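Local coordinates for protein L-tyrosine isonitrile synthase (Pseudomonas aeruginosa, PDB 3E59) that converts the amino group of L-tyrosine into an isonitrile, taking the carbon from C2 of ribulose 5-phosphate, on the way to paerucumarin, at residues Ser91-Leu96 against Ala108-Cys113; Asp115-Gly120 against Phe152-Val157; Arg204-Asp209 against Lys227-Gly232. All coordinates share one frame; numbering follows the deposited sequence.

Interaction 1: Ser91-Leu96 against Ala108-Cys113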
loop_
_atom_site.group_PDB
_atom_site.type_symbol
_atom_site.label_atom_id
_atom_site.label_comp_id
_atom_site.label_asym_id
_atom_site.label_seq_id
_atom_site.Cartn_x
_atom_site.Cartn_y
_atom_site.Cartn_z
ATOM N N SER A 91 12.085 -2.604 -5.396
ATOM C CA SER A 91 12.955 -2.548 -6.561
ATOM C C SER A 91 12.137 -2.157 -7.797
ATOM O O SER A 91 12.577 -1.346 -8.624
ATOM C CB SER A 91 13.667 -3.887 -6.749
ATOM O OG SER A 91 14.499 -3.839 -7.888
ATOM N N PHE A 92 10.932 -2.713 -7.903
ATOM C CA PHE A 92 10.011 -2.351 -8.988
ATOM C C PHE A 92 9.713 -0.854 -9.021
ATOM O O PHE A 92 9.707 -0.232 -10.094
ATOM C CB PHE A 92 8.676 -3.117 -8.911
ATOM C CG PHE A 92 7.630 -2.541 -9.824
ATOM C CD1 PHE A 92 7.604 -2.892 -11.171
ATOM C CD2 PHE A 92 6.721 -1.593 -9.356
ATOM C CE1 PHE A 92 6.681 -2.329 -12.023
ATOM C CE2 PHE A 92 5.786 -1.019 -10.204
ATOM C CZ PHE A 92 5.764 -1.388 -11.539
ATOM N N LEU A 93 9.435 -0.292 -7.844
ATOM C CA LEU A 93 9.031 1.101 -7.735
ATOM C C LEU A 93 10.180 2.000 -8.145
ATOM O O LEU A 93 9.983 3.023 -8.807
ATOM C CB LEU A 93 8.589 1.429 -6.305
ATOM C CG LEU A 93 7.268 0.848 -5.779
ATOM C CD1 LEU A 93 7.138 1.158 -4.305
ATOM C CD2 LEU A 93 6.088 1.393 -6.551
ATOM N N ASN A 94 11.385 1.612 -7.740
ATOM C CA ASN A 94 12.569 2.326 -8.161
ATOM C C ASN A 94 12.788 2.286 -9.677
ATOM O O ASN A 94 13.168 3.293 -10.265
ATOM C CB ASN A 94 13.816 1.843 -7.425
ATOM C CG ASN A 94 14.967 2.804 -7.585
ATOM O OD1 ASN A 94 14.931 3.905 -7.043
ATOM N ND2 ASN A 94 15.980 2.413 -8.358
ATOM N N HIS A 95 12.546 1.135 -10.304
ATOM C CA HIS A 95 12.767 1.001 -11.745
ATOM C C HIS A 95 11.715 1.771 -12.536
ATOM O O HIS A 95 12.008 2.309 -13.590
ATOM C CB HIS A 95 12.834 -0.469 -12.193
ATOM C CG HIS A 95 13.296 -0.650 -13.609
ATOM N ND1 HIS A 95 12.511 -1.243 -14.581
ATOM C CD2 HIS A 95 14.454 -0.295 -14.224
ATOM C CE1 HIS A 95 13.173 -1.256 -15.728
ATOM N NE2 HIS A 95 14.355 -0.691 -15.538
ATOM N N LEU A 96 10.494 1.819 -12.017
ATOM C CA LEU A 96 9.442 2.667 -12.571
ATOM C C LEU A 96 9.910 4.143 -12.699
ATOM O O LEU A 96 9.692 4.794 -13.726
ATOM C CB LEU A 96 8.190 2.544 -11.699
ATOM C CG LEU A 96 6.873 3.221 -12.100
ATOM C CD1 LEU A 96 6.249 2.607 -13.349
ATOM C CD2 LEU A 96 5.901 3.113 -10.955
ATOM N N ALA A 108 11.704 11.202 -11.607
ATOM C CA ALA A 108 10.593 10.997 -10.700
ATOM C C ALA A 108 11.064 10.446 -9.351
ATOM O O ALA A 108 12.133 9.840 -9.225
ATOM C CB ALA A 108 9.547 10.070 -11.336
ATOM N N LYS A 109 10.224 10.657 -8.352
ATOM C CA LYS A 109 10.521 10.328 -6.983
ATOM C C LYS A 109 9.253 9.692 -6.433
ATOM O O LYS A 109 8.152 10.180 -6.692
ATOM C CB LYS A 109 10.829 11.640 -6.259
ATOM C CG LYS A 109 11.372 11.540 -4.858
ATOM C CD LYS A 109 11.511 12.947 -4.295
ATOM C CE LYS A 109 12.329 12.976 -3.022
ATOM N NZ LYS A 109 13.077 14.272 -2.968
ATOM N N ILE A 110 9.399 8.575 -5.726
ATOM C CA ILE A 110 8.268 8.001 -4.987
ATOM C C ILE A 110 8.590 8.019 -3.502
ATOM O O ILE A 110 9.586 7.421 -3.055
ATOM C CB ILE A 110 7.906 6.554 -5.432
ATOM C CG1 ILE A 110 7.488 6.528 -6.902
ATOM C CG2 ILE A 110 6.761 5.962 -4.533
ATOM C CD1 ILE A 110 7.321 5.093 -7.487
ATOM N N THR A 111 7.754 8.722 -2.745
ATOM C CA THR A 111 7.888 8.722 -1.300
ATOM C C THR A 111 6.909 7.714 -0.716
ATOM O O THR A 111 5.687 7.863 -0.845
ATOM C CB THR A 111 7.657 10.120 -0.694
ATOM O OG1 THR A 111 8.560 11.047 -1.304
ATOM C CG2 THR A 111 7.908 10.100 0.811
ATOM N N VAL A 112 7.460 6.675 -0.096
ATOM C CA VAL A 112 6.668 5.697 0.622
ATOM C C VAL A 112 6.248 6.326 1.941
ATOM O O VAL A 112 7.087 6.622 2.790
ATOM C CB VAL A 112 7.456 4.375 0.851
ATOM C CG1 VAL A 112 6.728 3.462 1.849
ATOM C CG2 VAL A 112 7.671 3.649 -0.470
ATOM N N CYS A 113 4.945 6.560 2.091
ATOM C CA CYS A 113 4.416 7.187 3.292
ATOM C C CYS A 113 3.827 6.109 4.203
ATOM O O CYS A 113 2.628 5.860 4.215
ATOM C CB CYS A 113 3.404 8.277 2.927
ATOM S SG CYS A 113 4.155 9.661 1.978
#
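Ile110 meets Leu93 and Leu96 through a single methyl, its CD1, which reaches from the strand into the near side of the helix. It comes closest to the backbone, at 3.6 Å from Leu93 O, a van der Waals touch on a carbonyl rather than a polar bond. The same methyl packs against the Leu93 side chain, with CD1 of Ile110 4.0 Å from Leu93 CD2 and almost as near its CB. Leu96 CD2 adds a looser touch, 4.2 Å from Ile110 CD1. The Leu93 and Ile110 side chains cross at about a right angle. In Ile110 the CG1 branch lies opposite the carbonyl carbon (chi1 -62°) and the chain runs on extended through chi2, which carries CD1 out to the helix. Helix 84-103 leads, through a short loop, into strand 108-112 of the five-stranded parallel sheet, so this contact lays the helix on one face of the strand that follows it, as in alpha/beta folds. Across the sheet the same apolar layer continues: Ile149 of the edge strand 149-151 touches both Leu93 and Ile110, while Leu64 and Phe62 of strand 60-64 touch Leu93 and Ile110 respectively. Farther out, the backbone of Ile110 is hydrogen-bonded to His148 and Gly150. Asn94 OD1, on the helix, accepts a hydrogen bond from the backbone N of His148, tying the helix to the chain just ahead of strand 149-151.

Interaction 2: Asp115-Gly120 against Phe152-Val157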
loop_
_atom_site.group_PDB
_atom_site.type_symbol
_atom_site.label_atom_id
_atom_site.label_comp_id
_atom_site.label_asym_id
_atom_site.label_seq_id
_atom_site.Cartn_x
_atom_site.Cartn_y
_atom_site.Cartn_z
ATOM N N ASP A 115 2.141 3.867 6.724
ATOM C CA ASP A 115 0.994 4.033 7.611
ATOM C C ASP A 115 1.052 3.095 8.821
ATOM O O ASP A 115 0.046 2.876 9.498
ATOM C CB ASP A 115 -0.328 3.884 6.836
ATOM C CG ASP A 115 -0.374 2.647 5.924
ATOM O OD1 ASP A 115 0.637 1.935 5.715
ATOM O OD2 ASP A 115 -1.471 2.395 5.393
ATOM N N GLY A 116 2.241 2.562 9.102
ATOM C CA GLY A 116 2.416 1.601 10.193
ATOM C C GLY A 116 2.058 2.222 11.517
ATOM O O GLY A 116 1.382 1.614 12.332
ATOM N N ARG A 117 2.503 3.459 11.706
ATOM C CA ARG A 117 2.278 4.173 12.941
ATOM C C ARG A 117 0.843 4.672 13.099
ATOM O O ARG A 117 0.409 4.875 14.222
ATOM C CB ARG A 117 3.268 5.337 13.073
ATOM C CG ARG A 117 3.405 5.905 14.496
ATOM C CD ARG A 117 4.185 4.967 15.409
ATOM N NE ARG A 117 5.603 4.924 15.063
ATOM C CZ ARG A 117 6.448 3.981 15.466
ATOM N NH1 ARG A 117 6.023 2.982 16.229
ATOM N NH2 ARG A 117 7.722 4.032 15.093
ATOM N N VAL A 118 0.112 4.857 11.997
ATOM C CA VAL A 118 -1.217 5.505 12.053
ATOM C C VAL A 118 -2.312 4.671 12.752
ATOM O O VAL A 118 -3.240 5.240 13.346
ATOM C CB VAL A 118 -1.729 6.058 10.652
ATOM C CG1 VAL A 118 -0.606 6.718 9.855
ATOM C CG2 VAL A 118 -2.418 4.998 9.832
ATOM N N PHE A 119 -2.186 3.342 12.702
ATOM C CA PHE A 119 -3.251 2.434 13.172
ATOM C C PHE A 119 -3.302 2.205 14.689
ATOM O O PHE A 119 -4.376 2.269 15.314
ATOM C CB PHE A 119 -3.188 1.101 12.427
ATOM C CG PHE A 119 -3.222 1.252 10.923
ATOM C CD1 PHE A 119 -2.217 0.703 10.131
ATOM C CD2 PHE A 119 -4.256 1.954 10.300
ATOM C CE1 PHE A 119 -2.240 0.841 8.742
ATOM C CE2 PHE A 119 -4.278 2.102 8.907
ATOM C CZ PHE A 119 -3.270 1.549 8.131
ATOM N N GLY A 120 -2.135 1.945 15.272
ATOM C CA GLY A 120 -2.042 1.654 16.693
ATOM C C GLY A 120 -2.629 0.298 16.996
ATOM O O GLY A 120 -2.286 -0.696 16.343
ATOM N N PHE A 152 8.612 8.468 4.384
ATOM C CA PHE A 152 8.048 9.480 5.258
ATOM C C PHE A 152 7.126 8.768 6.241
ATOM O O PHE A 152 6.119 8.191 5.841
ATOM C CB PHE A 152 7.279 10.504 4.416
ATOM C CG PHE A 152 6.757 11.681 5.192
ATOM C CD1 PHE A 152 7.594 12.767 5.489
ATOM C CD2 PHE A 152 5.424 11.721 5.601
ATOM C CE1 PHE A 152 7.113 13.859 6.200
ATOM C CE2 PHE A 152 4.932 12.822 6.323
ATOM C CZ PHE A 152 5.771 13.887 6.622
ATOM N N ASN A 153 7.489 8.792 7.527
ATOM C CA ASN A 153 6.677 8.182 8.582
ATOM C C ASN A 153 5.884 9.255 9.323
ATOM O O ASN A 153 6.143 10.449 9.149
ATOM C CB ASN A 153 7.565 7.407 9.565
ATOM C CG ASN A 153 8.533 6.460 8.864
ATOM O OD1 ASN A 153 9.758 6.657 8.885
ATOM N ND2 ASN A 153 7.993 5.440 8.233
ATOM N N LEU A 154 4.930 8.838 10.151
ATOM C CA LEU A 154 4.152 9.791 10.953
ATOM C C LEU A 154 5.025 10.712 11.821
ATOM O O LEU A 154 4.686 11.882 12.031
ATOM C CB LEU A 154 3.115 9.063 11.816
ATOM C CG LEU A 154 2.082 9.868 12.629
ATOM C CD1 LEU A 154 1.347 10.921 11.800
ATOM C CD2 LEU A 154 1.092 8.929 13.328
ATOM N N GLU A 155 6.147 10.179 12.309
ATOM C CA GLU A 155 7.040 10.917 13.210
ATOM C C GLU A 155 7.903 11.951 12.497
ATOM O O GLU A 155 8.558 12.769 13.145
ATOM C CB GLU A 155 7.916 9.969 14.041
ATOM C CG GLU A 155 8.640 8.899 13.256
ATOM C CD GLU A 155 7.886 7.581 13.222
ATOM O OE1 GLU A 155 6.640 7.578 13.066
ATOM O OE2 GLU A 155 8.555 6.534 13.344
ATOM N N ASP A 156 7.897 11.914 11.169
ATOM C CA ASP A 156 8.622 12.892 10.368
ATOM C C ASP A 156 7.822 14.167 10.125
ATOM O O ASP A 156 8.350 15.132 9.571
ATOM C CB ASP A 156 9.058 12.275 9.034
ATOM C CG ASP A 156 9.955 11.061 9.223
ATOM O OD1 ASP A 156 10.780 11.065 10.163
ATOM O OD2 ASP A 156 9.838 10.101 8.430
ATOM N N VAL A 157 6.550 14.167 10.529
ATOM C CA VAL A 157 5.704 15.354 10.402
ATOM C C VAL A 157 6.282 16.475 11.269
ATOM O O VAL A 157 6.246 16.416 12.510
ATOM C CB VAL A 157 4.204 15.074 10.744
ATOM C CG1 VAL A 157 3.370 16.361 10.673
ATOM C CG2 VAL A 157 3.630 14.005 9.811
HETATM O O HOH W 1 3.800 6.036 9.867
#
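Arg117 and Glu155 form a salt bridge in which the guanidinium meets the carboxylate with its NE and NH2 side. The firmer bond runs from Arg117 NH2 to Glu155 OE2, 3.2 Å and nearly straight at 173°; the acceptor lies in the guanidinium plane and is met on its syn side, but 34° out of the carboxylate plane. The second, from Arg117 NE to Glu155 OE1, is 3.5 Å and weak. The two flat groups are turned 36° against each other, so they do not pair as one coplanar fork. Bends at chi2 and chi3 turn the NE and NH2 side of the arginine to the glutamate. Both ends of the bridge have further partners: Arg117 NH1 makes a salt bridge to Asp127 and NH2 a hydrogen bond to Ser131, while Glu155 OE2 also accepts from Gln134 NE2. Three of these residues lie on helix 127-144, so the bridge joins the short weakly bonded helix 116-119, just beyond strand 108-112, and the 3-10 turn 154-156, just beyond strand 149-151, to the helix that links the two neighbouring parallel strands in a beta-alpha-beta unit. Beneath the charges, Arg117 CB packs on Leu154 CB at 3.9 Å, and Leu154 CD2 lies 4.5 Å from Val118 CG1, a loose contact. A water accepts from the backbone N of Leu154 at 3.0 Å and, weakly, from that of Arg117, bridging the two backbones. The carbonyls are served from outside: Arg117 O accepts from Arg171 NH1, Val118 O from Arg236 NH1. At the start of the turn, Asp156 OD2 accepts from Asn153 N at 2.8 Å, on its anti side and tilted from the carboxylate plane. Trp240 of helix 219-247 touches both Val118 and Leu154.

Interaction 3: Arg204-Asp209 against Lys227-Gly232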
loop_
_atom_site.group_PDB
_atom_site.type_symbol
_atom_site.label_atom_id
_atom_site.label_comp_id
_atom_site.label_asym_id
_atom_site.label_seq_id
_atom_site.Cartn_x
_atom_site.Cartn_y
_atom_site.Cartn_z
ATOM N N ARG A 204 -11.906 -8.036 5.331
ATOM C CA ARG A 204 -11.257 -9.307 5.024
ATOM C C ARG A 204 -9.810 -9.394 5.517
ATOM O O ARG A 204 -9.412 -10.446 6.022
ATOM C CB ARG A 204 -11.369 -9.658 3.535
ATOM C CG ARG A 204 -10.913 -11.091 3.214
ATOM C CD ARG A 204 -11.052 -11.440 1.741
ATOM N NE ARG A 204 -10.147 -10.655 0.898
ATOM C CZ ARG A 204 -10.524 -9.606 0.163
ATOM N NH1 ARG A 204 -11.797 -9.215 0.172
ATOM N NH2 ARG A 204 -9.633 -8.947 -0.576
ATOM N N PHE A 205 -9.034 -8.306 5.381
ATOM C CA PHE A 205 -7.648 -8.276 5.878
ATOM C C PHE A 205 -7.628 -8.472 7.389
ATOM O O PHE A 205 -6.832 -9.242 7.914
ATOM C CB PHE A 205 -6.936 -6.937 5.607
ATOM C CG PHE A 205 -6.824 -6.549 4.153
ATOM C CD1 PHE A 205 -6.984 -7.471 3.132
ATOM C CD2 PHE A 205 -6.507 -5.232 3.820
ATOM C CE1 PHE A 205 -6.862 -7.082 1.802
ATOM C CE2 PHE A 205 -6.379 -4.832 2.479
ATOM C CZ PHE A 205 -6.556 -5.755 1.479
ATOM N N LEU A 206 -8.480 -7.731 8.087
ATOM C CA LEU A 206 -8.572 -7.822 9.542
ATOM C C LEU A 206 -9.041 -9.201 9.998
ATOM O O LEU A 206 -8.479 -9.775 10.929
ATOM C CB LEU A 206 -9.494 -6.726 10.095
ATOM C CG LEU A 206 -8.996 -5.305 9.802
ATOM C CD1 LEU A 206 -10.051 -4.291 10.161
ATOM C CD2 LEU A 206 -7.684 -4.994 10.540
ATOM N N TYR A 207 -10.060 -9.734 9.335
ATOM C CA TYR A 207 -10.547 -11.074 9.656
ATOM C C TYR A 207 -9.459 -12.137 9.435
ATOM O O TYR A 207 -9.203 -12.976 10.304
ATOM C CB TYR A 207 -11.813 -11.382 8.846
ATOM C CG TYR A 207 -12.247 -12.826 8.909
ATOM C CD1 TYR A 207 -12.971 -13.297 10.006
ATOM C CD2 TYR A 207 -11.961 -13.713 7.869
ATOM C CE1 TYR A 207 -13.387 -14.612 10.077
ATOM C CE2 TYR A 207 -12.371 -15.056 7.933
ATOM C CZ TYR A 207 -13.086 -15.485 9.047
ATOM O OH TYR A 207 -13.511 -16.787 9.170
ATOM N N GLU A 208 -8.812 -12.084 8.278
ATOM C CA GLU A 208 -7.744 -13.023 7.946
ATOM C C GLU A 208 -6.510 -12.880 8.842
ATOM O O GLU A 208 -5.866 -13.875 9.171
ATOM C CB GLU A 208 -7.411 -12.951 6.457
ATOM C CG GLU A 208 -8.531 -13.584 5.612
ATOM C CD GLU A 208 -8.300 -13.553 4.109
ATOM O OE1 GLU A 208 -7.248 -13.084 3.632
ATOM O OE2 GLU A 208 -9.203 -14.002 3.385
ATOM N N ASP A 209 -6.210 -11.654 9.267
ATOM C CA ASP A 209 -5.180 -11.416 10.285
ATOM C C ASP A 209 -5.465 -12.157 11.595
ATOM O O ASP A 209 -4.533 -12.578 12.277
ATOM C CB ASP A 209 -5.081 -9.924 10.604
ATOM C CG ASP A 209 -4.147 -9.171 9.662
ATOM O OD1 ASP A 209 -3.502 -9.796 8.783
ATOM O OD2 ASP A 209 -4.060 -7.935 9.831
ATOM N N LYS A 227 -15.384 -6.369 11.225
ATOM C CA LYS A 227 -16.310 -5.397 10.641
ATOM C C LYS A 227 -16.290 -4.070 11.408
ATOM O O LYS A 227 -16.325 -2.994 10.795
ATOM C CB LYS A 227 -17.724 -5.960 10.630
ATOM C CG LYS A 227 -17.997 -7.006 9.565
ATOM C CD LYS A 227 -19.443 -7.445 9.637
ATOM C CE LYS A 227 -20.320 -6.606 8.735
ATOM N NZ LYS A 227 -20.002 -6.862 7.292
ATOM N N GLU A 228 -16.239 -4.151 12.741
ATOM C CA GLU A 228 -16.190 -2.952 13.565
ATOM C C GLU A 228 -14.855 -2.234 13.440
ATOM O O GLU A 228 -14.824 -1.024 13.248
ATOM C CB GLU A 228 -16.537 -3.254 15.032
ATOM N N ARG A 229 -13.754 -2.979 13.504
ATOM C CA ARG A 229 -12.425 -2.383 13.378
ATOM C C ARG A 229 -12.102 -1.814 12.003
ATOM O O ARG A 229 -11.302 -0.883 11.906
ATOM C CB ARG A 229 -11.325 -3.351 13.842
ATOM C CG ARG A 229 -11.235 -3.431 15.363
ATOM C CD ARG A 229 -10.063 -4.262 15.834
ATOM N NE ARG A 229 -10.217 -5.641 15.413
ATOM C CZ ARG A 229 -9.342 -6.310 14.673
ATOM N NH1 ARG A 229 -8.210 -5.743 14.282
ATOM N NH2 ARG A 229 -9.598 -7.567 14.342
ATOM N N ALA A 230 -12.734 -2.340 10.954
ATOM C CA ALA A 230 -12.525 -1.844 9.587
ATOM C C ALA A 230 -12.895 -0.364 9.408
ATOM O O ALA A 230 -12.231 0.342 8.667
ATOM C CB ALA A 230 -13.254 -2.718 8.566
ATOM N N TYR A 231 -13.942 0.103 10.096
ATOM C CA TYR A 231 -14.254 1.543 10.125
ATOM C C TYR A 231 -13.085 2.391 10.655
ATOM O O TYR A 231 -12.751 3.435 10.086
ATOM C CB TYR A 231 -15.506 1.816 10.965
ATOM C CG TYR A 231 -16.789 1.293 10.348
ATOM C CD1 TYR A 231 -17.275 1.845 9.160
ATOM C CD2 TYR A 231 -17.514 0.248 10.946
ATOM C CE1 TYR A 231 -18.442 1.384 8.573
ATOM C CE2 TYR A 231 -18.709 -0.218 10.357
ATOM C CZ TYR A 231 -19.151 0.364 9.168
ATOM O OH TYR A 231 -20.291 -0.039 8.534
ATOM N N GLY A 232 -12.485 1.944 11.761
ATOM C CA GLY A 232 -11.350 2.646 12.375
ATOM C C GLY A 232 -10.125 2.709 11.476
ATOM O O GLY A 232 -9.495 3.762 11.339
HETATM O O HOH W 2 -8.421 -9.826 13.827
#
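Leu206 turns its CG opposite its carbonyl carbon (chi1 -62°) and extends through chi2, pushing its two methyls against Arg229 and Ala230 of the facing helix. Arg229 has a similar first torsion, but a bend at chi3 (-64°) brings its guanidinium NH1 alongside the leucine. Leu206 CD1 reaches the backbone, 3.7 Å from Arg229 C and 3.4 Å from Ala230 N, and lies 3.9 Å from Ala230 CB. Its other methyl, CD2, stands 3.9 Å from Arg229 NH1, oblique to the guanidinium. The contact joins two successive helices of the chain, 193-210 and 219-247, through an intervening connection, and Ala230 also rests on Tyr199, Ile202 and Thr203, one to two turns earlier on the first helix. Between the two segments a water makes the polar link, donating to Leu206 O at 2.9 Å and accepting from Arg229 NH2 at 2.6 Å. The guanidinium is held from outside as well: NH1 donates to the backbone O of Leu122, and NH2, besides the water, forms a salt bridge with Asp225, one turn back on its own helix.

Overall arrangement
Interactions 1 and 2 lie deeper, about 12 and 13 Å from the chain's centre, than interaction 3 at about 16 Å. All touching residues of interaction 1 are buried, whereas Glu155 and Arg229 are partly exposed. Interaction 1, helix against parallel sheet, is van der Waals packing alone. Interaction 2, beyond the ends of neighbouring strands, adds a charged pair and a water; the two touch where Phe152 N is probably hydrogen-bonded to Val112 O, at 2.9 Å. Interaction 3 is helix-to-helix, across the chain's centre from interaction 1; here the arginine's charge is met outside the contact, and across it the arginine offers packing and a water bridge. Helix 219-247 serves both interactions 2 and 3.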